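Local coordinates for protein IclR family transcriptional regulator (Brucella abortus, PDB 5WHM) that represses transcription as an IclR-type regulator, probably by binding DNA through its helix-turn-helix domain under the influence of its GAF-related C-terminal domain, at residues S96-R101 with V130-V135; L223-K226 with V230-F233; S105-V110 with H260-A265. All coordinates share one frame; numbering follows the deposited sequence.

Contact 1: residues S96-R101 with V130-V135; sequences SNLMIR and VYLDVV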
loop_
_atom_site.group_PDB
_atom_site.type_symbol
_atom_site.label_atom_id
_atom_site.label_comp_id
_atom_site.label_asym_id
_atom_site.label_seq_id
_atom_site.Cartn_x
_atom_site.Cartn_y
_atom_site.Cartn_z
ATOM N N SER C 96 3.347 -1.329 -5.854
ATOM C CA SER C 96 2.632 -2.446 -6.461
ATOM C C SER C 96 2.925 -2.556 -7.949
ATOM O O SER C 96 2.466 -3.503 -8.590
ATOM C CB SER C 96 1.124 -2.249 -6.224
ATOM O OG SER C 96 0.601 -1.282 -7.144
ATOM N N ASN C 97 3.614 -1.561 -8.531
ATOM C CA ASN C 97 3.836 -1.477 -9.975
ATOM C C ASN C 97 5.316 -1.371 -10.313
ATOM O O ASN C 97 5.696 -0.678 -11.253
ATOM C CB ASN C 97 3.075 -0.294 -10.588
ATOM C CG ASN C 97 1.573 -0.543 -10.626
ATOM O OD1 ASN C 97 1.124 -1.589 -11.092
ATOM N ND2 ASN C 97 0.789 0.412 -10.126
ATOM N N LEU C 98 6.170 -2.112 -9.598
ATOM C CA LEU C 98 7.600 -2.099 -9.902
ATOM C C LEU C 98 7.839 -2.533 -11.335
ATOM O O LEU C 98 7.190 -3.460 -11.833
ATOM C CB LEU C 98 8.352 -3.039 -8.958
ATOM C CG LEU C 98 8.285 -2.612 -7.499
ATOM C CD1 LEU C 98 8.838 -3.769 -6.648
ATOM C CD2 LEU C 98 9.118 -1.347 -7.306
HETATM N N MSE C 99 8.775 -1.885 -12.013
HETATM C CA MSE C 99 8.940 -2.187 -13.441
HETATM C C MSE C 99 9.467 -3.617 -13.702
HETATM O O MSE C 99 9.283 -4.169 -14.799
HETATM C CB MSE C 99 9.853 -1.149 -14.099
HETATM C CG MSE C 99 9.175 0.210 -14.351
HETATM SE SE MSE C 99 7.557 0.114 -15.485
HETATM C CE MSE C 99 8.325 -0.743 -17.059
ATOM N N ILE C 100 10.090 -4.236 -12.691
ATOM C CA ILE C 100 10.546 -5.610 -12.874
ATOM C C ILE C 100 9.373 -6.541 -13.151
ATOM O O ILE C 100 9.551 -7.580 -13.794
ATOM C CB ILE C 100 11.379 -6.083 -11.653
ATOM C CG1 ILE C 100 11.997 -7.457 -11.971
ATOM C CG2 ILE C 100 10.518 -6.152 -10.396
ATOM C CD1 ILE C 100 13.221 -7.758 -11.196
ATOM N N ARG C 101 8.149 -6.160 -12.742
ATOM C CA ARG C 101 6.971 -6.971 -13.059
ATOM C C ARG C 101 6.797 -7.192 -14.548
ATOM O O ARG C 101 6.240 -8.218 -14.946
ATOM C CB ARG C 101 5.677 -6.346 -12.522
ATOM C CG ARG C 101 5.539 -6.292 -11.011
ATOM C CD ARG C 101 4.213 -5.558 -10.650
ATOM N NE ARG C 101 3.116 -6.334 -11.207
ATOM C CZ ARG C 101 1.954 -5.842 -11.625
ATOM N NH1 ARG C 101 1.685 -4.524 -11.548
ATOM N NH2 ARG C 101 1.063 -6.675 -12.133
ATOM N N VAL C 130 7.528 -9.631 2.357
ATOM C CA VAL C 130 6.385 -8.879 1.855
ATOM C C VAL C 130 6.165 -9.275 0.397
ATOM O O VAL C 130 7.070 -9.134 -0.426
ATOM C CB VAL C 130 6.639 -7.359 1.959
ATOM C CG1 VAL C 130 5.407 -6.579 1.516
ATOM C CG2 VAL C 130 7.060 -6.988 3.399
ATOM N N TYR C 131 4.950 -9.684 0.064
ATOM C CA TYR C 131 4.617 -10.031 -1.325
ATOM C C TYR C 131 4.498 -8.767 -2.201
ATOM O O TYR C 131 3.650 -7.904 -1.942
ATOM C CB TYR C 131 3.305 -10.799 -1.333
ATOM C CG TYR C 131 3.441 -12.313 -1.191
ATOM C CD1 TYR C 131 4.631 -12.906 -0.788
ATOM C CD2 TYR C 131 2.391 -13.133 -1.531
ATOM C CE1 TYR C 131 4.745 -14.296 -0.692
ATOM C CE2 TYR C 131 2.492 -14.498 -1.445
ATOM C CZ TYR C 131 3.660 -15.079 -1.017
ATOM O OH TYR C 131 3.708 -16.459 -0.961
ATOM N N LEU C 132 5.316 -8.677 -3.253
ATOM C CA LEU C 132 5.258 -7.580 -4.219
ATOM C C LEU C 132 4.362 -7.897 -5.406
ATOM O O LEU C 132 3.791 -6.975 -6.023
ATOM C CB LEU C 132 6.666 -7.266 -4.737
ATOM C CG LEU C 132 7.745 -7.219 -3.649
ATOM C CD1 LEU C 132 9.169 -7.069 -4.232
ATOM C CD2 LEU C 132 7.412 -6.055 -2.710
ATOM N N ASP C 133 4.228 -9.180 -5.734
ATOM C CA ASP C 133 3.432 -9.607 -6.866
ATOM C C ASP C 133 3.108 -11.085 -6.657
ATOM O O ASP C 133 3.878 -11.816 -6.017
ATOM C CB ASP C 133 4.134 -9.370 -8.221
ATOM C CG ASP C 133 3.126 -9.268 -9.370
ATOM O OD1 ASP C 133 3.519 -9.103 -10.537
ATOM O OD2 ASP C 133 1.901 -9.326 -9.100
ATOM N N VAL C 134 1.929 -11.480 -7.116
ATOM C CA VAL C 134 1.418 -12.844 -7.003
ATOM C C VAL C 134 0.655 -13.133 -8.281
ATOM O O VAL C 134 -0.183 -12.328 -8.705
ATOM C CB VAL C 134 0.461 -13.061 -5.810
ATOM C CG1 VAL C 134 0.094 -14.557 -5.695
ATOM C CG2 VAL C 134 1.026 -12.554 -4.533
ATOM N N VAL C 135 0.905 -14.290 -8.868
ATOM C CA VAL C 135 0.210 -14.737 -10.063
ATOM C C VAL C 135 -0.301 -16.139 -9.787
ATOM O O VAL C 135 0.431 -16.973 -9.244
ATOM C CB VAL C 135 1.145 -14.710 -11.284
ATOM C CG1 VAL C 135 0.638 -15.604 -12.366
ATOM C CG2 VAL C 135 1.284 -13.276 -11.789
HETATM O O HOH W 1 2.045 -6.163 -7.833
HETATM O O HOH W 2 5.374 -4.634 -7.437
HETATM O O HOH W 3 1.552 -9.447 -12.418
#
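A classic beta bulge in strand 128-135, where L132 and D133 both face M121, presents the carboxylate of D133 to R101 at the start of helix 101-115. The salt bridge runs from R101 NE to D133 OD1, 2.9 Å apart, with an N-H...O angle of 153°. Its geometry is crossed rather than two-pronged: the guanidinium and carboxylate planes lie 89° apart, and NE reaches OD1 from above the carboxylate plane. A bend at chi3 (62°) of R101 turns NE to this oxygen. Water 3 completes the grip, accepting from R101 NH2 at 2.8 Å and donating to D133 OD1 at 2.7 Å, so OD1 takes two hydrogen bonds. Two further atoms of the pair reach the second subunit: D133 OD2 forms a salt bridge with R145 and R101 NH1 bonds to the carbonyl of M143, both of that neighbouring chain, which ties the bridge to the dimer interface. A type I turn from L98 to R101 leads into the helix. One residue before D133, the carbonyl oxygen of L132 is linked to the loop by solvent: water 1 donates to both S96 O (2.8 Å) and L132 O (2.6 Å). Apolar contact is limited to two leucines whose ends meet at an angle, L98 CD1 lying 4.1 Å from L132 CD1.

Contact 2: residues L223-K226 with V230-F233; sequences LVHK and VLVF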
loop_
_atom_site.group_PDB
_atom_site.type_symbol
_atom_site.label_atom_id
_atom_site.label_comp_id
_atom_site.label_asym_id
_atom_site.label_seq_id
_atom_site.Cartn_x
_atom_site.Cartn_y
_atom_site.Cartn_z
ATOM N N LEU C 223 17.043 -14.096 -5.733
ATOM C CA LEU C 223 17.777 -13.409 -6.788
ATOM C C LEU C 223 18.380 -12.138 -6.200
ATOM O O LEU C 223 17.651 -11.314 -5.646
ATOM C CB LEU C 223 16.845 -13.068 -7.952
ATOM C CG LEU C 223 17.355 -12.060 -8.974
ATOM C CD1 LEU C 223 18.508 -12.684 -9.745
ATOM C CD2 LEU C 223 16.232 -11.673 -9.889
ATOM N N VAL C 224 19.690 -11.969 -6.319
ATOM C CA VAL C 224 20.352 -10.769 -5.825
ATOM C C VAL C 224 20.285 -9.712 -6.919
ATOM O O VAL C 224 20.823 -9.912 -8.009
ATOM C CB VAL C 224 21.806 -11.053 -5.415
ATOM C CG1 VAL C 224 22.491 -9.754 -5.009
ATOM C CG2 VAL C 224 21.863 -12.053 -4.266
ATOM N N HIS C 225 19.607 -8.594 -6.645
ATOM C CA HIS C 225 19.422 -7.533 -7.632
ATOM C C HIS C 225 20.085 -6.255 -7.134
ATOM O O HIS C 225 19.914 -5.876 -5.972
ATOM C CB HIS C 225 17.937 -7.292 -7.919
ATOM C CG HIS C 225 17.684 -6.510 -9.171
ATOM N ND1 HIS C 225 18.687 -5.860 -9.861
ATOM C CD2 HIS C 225 16.546 -6.289 -9.869
ATOM C CE1 HIS C 225 18.173 -5.255 -10.918
ATOM N NE2 HIS C 225 16.874 -5.496 -10.944
ATOM N N LYS C 226 20.843 -5.600 -8.020
ATOM C CA LYS C 226 21.636 -4.438 -7.628
ATOM C C LYS C 226 20.770 -3.317 -7.069
ATOM O O LYS C 226 21.197 -2.606 -6.152
ATOM C CB LYS C 226 22.449 -3.942 -8.825
ATOM C CG LYS C 226 21.627 -3.822 -10.108
ATOM C CD LYS C 226 22.488 -3.629 -11.362
ATOM C CE LYS C 226 23.116 -2.241 -11.430
ATOM N NZ LYS C 226 23.233 -1.759 -12.837
ATOM N N VAL C 230 17.709 -8.337 -2.416
ATOM C CA VAL C 230 17.384 -9.744 -2.631
ATOM C C VAL C 230 15.885 -9.856 -2.912
ATOM O O VAL C 230 15.056 -9.588 -2.035
ATOM C CB VAL C 230 17.789 -10.601 -1.430
ATOM C CG1 VAL C 230 17.652 -12.090 -1.775
ATOM C CG2 VAL C 230 19.225 -10.299 -1.044
ATOM N N LEU C 231 15.526 -10.213 -4.144
ATOM C CA LEU C 231 14.154 -10.606 -4.428
ATOM C C LEU C 231 14.060 -12.123 -4.320
ATOM O O LEU C 231 15.041 -12.833 -4.521
ATOM C CB LEU C 231 13.717 -10.163 -5.825
ATOM C CG LEU C 231 13.757 -8.688 -6.147
ATOM C CD1 LEU C 231 13.507 -8.484 -7.650
ATOM C CD2 LEU C 231 12.723 -7.956 -5.292
ATOM N N VAL C 232 12.892 -12.624 -3.944
ATOM C CA VAL C 232 12.741 -14.069 -3.815
ATOM C C VAL C 232 11.475 -14.461 -4.554
ATOM O O VAL C 232 10.441 -13.792 -4.412
ATOM C CB VAL C 232 12.666 -14.534 -2.347
ATOM C CG1 VAL C 232 12.708 -16.066 -2.310
ATOM C CG2 VAL C 232 13.795 -13.923 -1.509
ATOM N N PHE C 233 11.552 -15.545 -5.335
ATOM C CA PHE C 233 10.403 -16.064 -6.061
ATOM C C PHE C 233 10.001 -17.402 -5.475
ATOM O O PHE C 233 10.861 -18.213 -5.123
ATOM C CB PHE C 233 10.721 -16.172 -7.556
ATOM C CG PHE C 233 11.068 -14.843 -8.171
ATOM C CD1 PHE C 233 12.366 -14.326 -8.058
ATOM C CD2 PHE C 233 10.080 -14.063 -8.786
ATOM C CE1 PHE C 233 12.675 -13.034 -8.575
ATOM C CE2 PHE C 233 10.381 -12.802 -9.322
ATOM C CZ PHE C 233 11.687 -12.291 -9.233
#
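L223 and L231 form an antiparallel hydrogen-bonded pair, CA to CA 5.2 Å, and the neighbouring V224 and V230 form a non-hydrogen-bonded pair, CA to CA 4.5 Å. Two backbone bonds establish the register: L223 N donates to L231 O at 2.7 Å with an N-H...O angle of 155°, and L231 N returns the bond to L223 O at 2.8 Å. The same L223 O also receives a CA-H...O contact from V230 CA at 3.4 Å. The short strand segments make an angle of 148° between their N-to-C directions, which shows a marked twist away from strict antiparallel.

The side chain of L223 can be followed outward. Its CB sits 3.9 Å from L231 O, beside the bonded backbone, and points to the face of the sheet that also carries L231; from there CG stands anti to the backbone N (chi1 165°). At the tip the two methyls divide their work: CD2 comes to 4.0 Å from F233 CE1, meeting the ring obliquely while the two side chains run alongside each other, and CD1 packs on S263 of helix 244-265. H225 adds a further contact: L231 CD1 lies near the plane of the H225 imidazole, at its edge, 4.4 Å from H225 CD2. The other face carries V230 and V232, which meet helix 157-165 through A165 and through A161 and C162 respectively. The second subunit makes no contact with this part of the hairpin. The arrangement is that of a beta hairpin, strands 216-225 and 229-238 joined by a three-residue turn, within the antiparallel sheet of a GAF-related domain that has helices packed on both faces.

Contact 3: residues S105-V110 with H260-A265; sequences SPLMQV and HNISSA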
loop_
_atom_site.group_PDB
_atom_site.type_symbol
_atom_site.label_atom_id
_atom_site.label_comp_id
_atom_site.label_asym_id
_atom_site.label_seq_id
_atom_site.Cartn_x
_atom_site.Cartn_y
_atom_site.Cartn_z
ATOM N N SER C 105 6.517 -11.006 -14.455
ATOM C CA SER C 105 5.132 -11.464 -14.408
ATOM C C SER C 105 4.789 -12.467 -15.498
ATOM O O SER C 105 4.135 -13.472 -15.174
ATOM C CB SER C 105 4.173 -10.257 -14.452
ATOM O OG SER C 105 2.819 -10.675 -14.467
ATOM N N PRO C 106 5.161 -12.279 -16.775
ATOM C CA PRO C 106 4.779 -13.295 -17.768
ATOM C C PRO C 106 5.501 -14.612 -17.552
ATOM O O PRO C 106 4.931 -15.675 -17.833
ATOM C CB PRO C 106 5.150 -12.661 -19.115
ATOM C CG PRO C 106 5.975 -11.469 -18.814
ATOM C CD PRO C 106 5.783 -11.085 -17.385
ATOM N N LEU C 107 6.752 -14.568 -17.089
ATOM C CA LEU C 107 7.460 -15.802 -16.758
ATOM C C LEU C 107 6.817 -16.495 -15.562
ATOM O O LEU C 107 6.758 -17.730 -15.501
ATOM C CB LEU C 107 8.937 -15.503 -16.476
ATOM C CG LEU C 107 9.729 -15.021 -17.689
ATOM C CD1 LEU C 107 11.089 -14.522 -17.259
ATOM C CD2 LEU C 107 9.878 -16.159 -18.691
HETATM N N MSE C 108 6.348 -15.722 -14.595
HETATM C CA MSE C 108 5.694 -16.310 -13.430
HETATM C C MSE C 108 4.370 -16.952 -13.831
HETATM O O MSE C 108 3.951 -17.966 -13.264
HETATM C CB MSE C 108 5.465 -15.240 -12.348
HETATM C CG MSE C 108 6.750 -14.791 -11.670
HETATM SE SE MSE C 108 6.565 -13.030 -10.744
HETATM C CE MSE C 108 5.147 -13.444 -9.476
ATOM N N GLN C 109 3.700 -16.328 -14.803
ATOM C CA GLN C 109 2.430 -16.869 -15.275
ATOM C C GLN C 109 2.622 -18.237 -15.925
ATOM O O GLN C 109 1.856 -19.170 -15.653
ATOM C CB GLN C 109 1.775 -15.882 -16.240
ATOM C CG GLN C 109 0.384 -16.289 -16.709
ATOM C CD GLN C 109 -0.624 -16.281 -15.581
ATOM O OE1 GLN C 109 -0.994 -15.228 -15.086
ATOM N NE2 GLN C 109 -1.072 -17.460 -15.173
ATOM N N VAL C 110 3.663 -18.387 -16.755
ATOM C CA VAL C 110 3.968 -19.677 -17.380
ATOM C C VAL C 110 4.208 -20.752 -16.324
ATOM O O VAL C 110 3.708 -21.878 -16.438
ATOM C CB VAL C 110 5.176 -19.534 -18.329
ATOM C CG1 VAL C 110 5.669 -20.913 -18.815
ATOM C CG2 VAL C 110 4.819 -18.632 -19.507
ATOM N N HIS C 260 16.734 -17.401 -13.336
ATOM C CA HIS C 260 17.841 -17.110 -14.241
ATOM C C HIS C 260 17.372 -16.312 -15.453
ATOM O O HIS C 260 18.060 -15.387 -15.897
ATOM C CB HIS C 260 18.524 -18.400 -14.696
ATOM C CG HIS C 260 19.743 -18.160 -15.528
ATOM N ND1 HIS C 260 19.702 -18.083 -16.904
ATOM C CD2 HIS C 260 21.031 -17.942 -15.176
ATOM C CE1 HIS C 260 20.917 -17.850 -17.366
ATOM N NE2 HIS C 260 21.743 -17.759 -16.338
ATOM N N ASN C 261 16.210 -16.665 -16.008
ATOM C CA ASN C 261 15.673 -15.906 -17.139
ATOM C C ASN C 261 15.344 -14.468 -16.721
ATOM O O ASN C 261 15.690 -13.517 -17.429
ATOM C CB ASN C 261 14.426 -16.595 -17.719
ATOM C CG ASN C 261 14.756 -17.911 -18.479
ATOM O OD1 ASN C 261 15.813 -18.039 -19.095
ATOM N ND2 ASN C 261 13.826 -18.872 -18.444
ATOM N N ILE C 262 14.713 -14.294 -15.556
ATOM C CA ILE C 262 14.432 -12.946 -15.049
ATOM C C ILE C 262 15.730 -12.169 -14.885
ATOM O O ILE C 262 15.847 -11.012 -15.312
ATOM C CB ILE C 262 13.652 -13.023 -13.723
ATOM C CG1 ILE C 262 12.285 -13.670 -13.949
ATOM C CG2 ILE C 262 13.485 -11.611 -13.110
ATOM C CD1 ILE C 262 11.509 -13.897 -12.680
ATOM N N SER C 263 16.740 -12.826 -14.300
ATOM C CA SER C 263 18.027 -12.201 -14.021
ATOM C C SER C 263 18.725 -11.736 -15.297
ATOM O O SER C 263 19.376 -10.683 -15.309
ATOM C CB SER C 263 18.905 -13.187 -13.253
ATOM O OG SER C 263 20.177 -12.628 -13.031
ATOM N N SER C 264 18.587 -12.486 -16.387
ATOM C CA SER C 264 19.243 -12.079 -17.624
ATOM C C SER C 264 18.492 -10.973 -18.357
ATOM O O SER C 264 19.098 -10.275 -19.173
ATOM C CB SER C 264 19.429 -13.288 -18.544
ATOM O OG SER C 264 18.197 -13.946 -18.760
ATOM N N ALA C 265 17.195 -10.803 -18.094
ATOM C CA ALA C 265 16.388 -9.814 -18.799
ATOM C C ALA C 265 16.310 -8.473 -18.077
ATOM O O ALA C 265 16.000 -7.459 -18.713
ATOM C CB ALA C 265 14.974 -10.353 -19.023
#
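L107 is the one residue of its helix segment to make close contact here, and a single methyl does the touching: CD1 lies 3.6 Å from I262 CG1 and 4.0 Å from N261 CB. Its side chain is put there by chi1 of -67°, which sets CG anti to the carbonyl carbon, and by a near-trans chi2 that stretches CD1 toward helix 244-265. I262 has a similar conformation, CG1 beside its own backbone N (chi1 -64°) and CD1 extended beyond it. The two side chains run antiparallel, each passing the other's flank, and L107 CD1 meets I262 at CG1; the extended CD1 of I262 travels on to the ring of F233. N261, by contrast, crosses L107 at about a right angle and contributes its CB.

No hydrogen bond spans the segments, so the contact is apolar packing, with the nearest CA atoms, those of L107 and I262, 7.7 Å apart. The selenomethionine M108 packs on F233 and M258, while L107 also touches M258. This is helix-on-helix packing over one face of the sheet, in which helices 101-115 and 244-265 lie side by side in one helical layer of the GAF-related domain.

How the contacts relate
The three contacts form a compact cluster, every pair of centres about 12 Å apart, all within the IclR C-terminal domain. Contacts 1 and 2 reach the same six-stranded sheet, while contact 3 joins two helices covering it. Along the chain contact 1 closes before contact 2 opens; contact 2 is nested within the long loop closed by contact 3, and contacts 1 and 3 alternate. Physical continuity is direct: I100 CD1 lies 3.6 Å from L231 CD1, and D133 O lies 4.0 Å from M108 CE. One face of the hairpin is thus covered by both the loop ahead of helix 101-115 and the C-terminal helix, placing the dimer-facing charges of contact 1 beside the domain's apolar core.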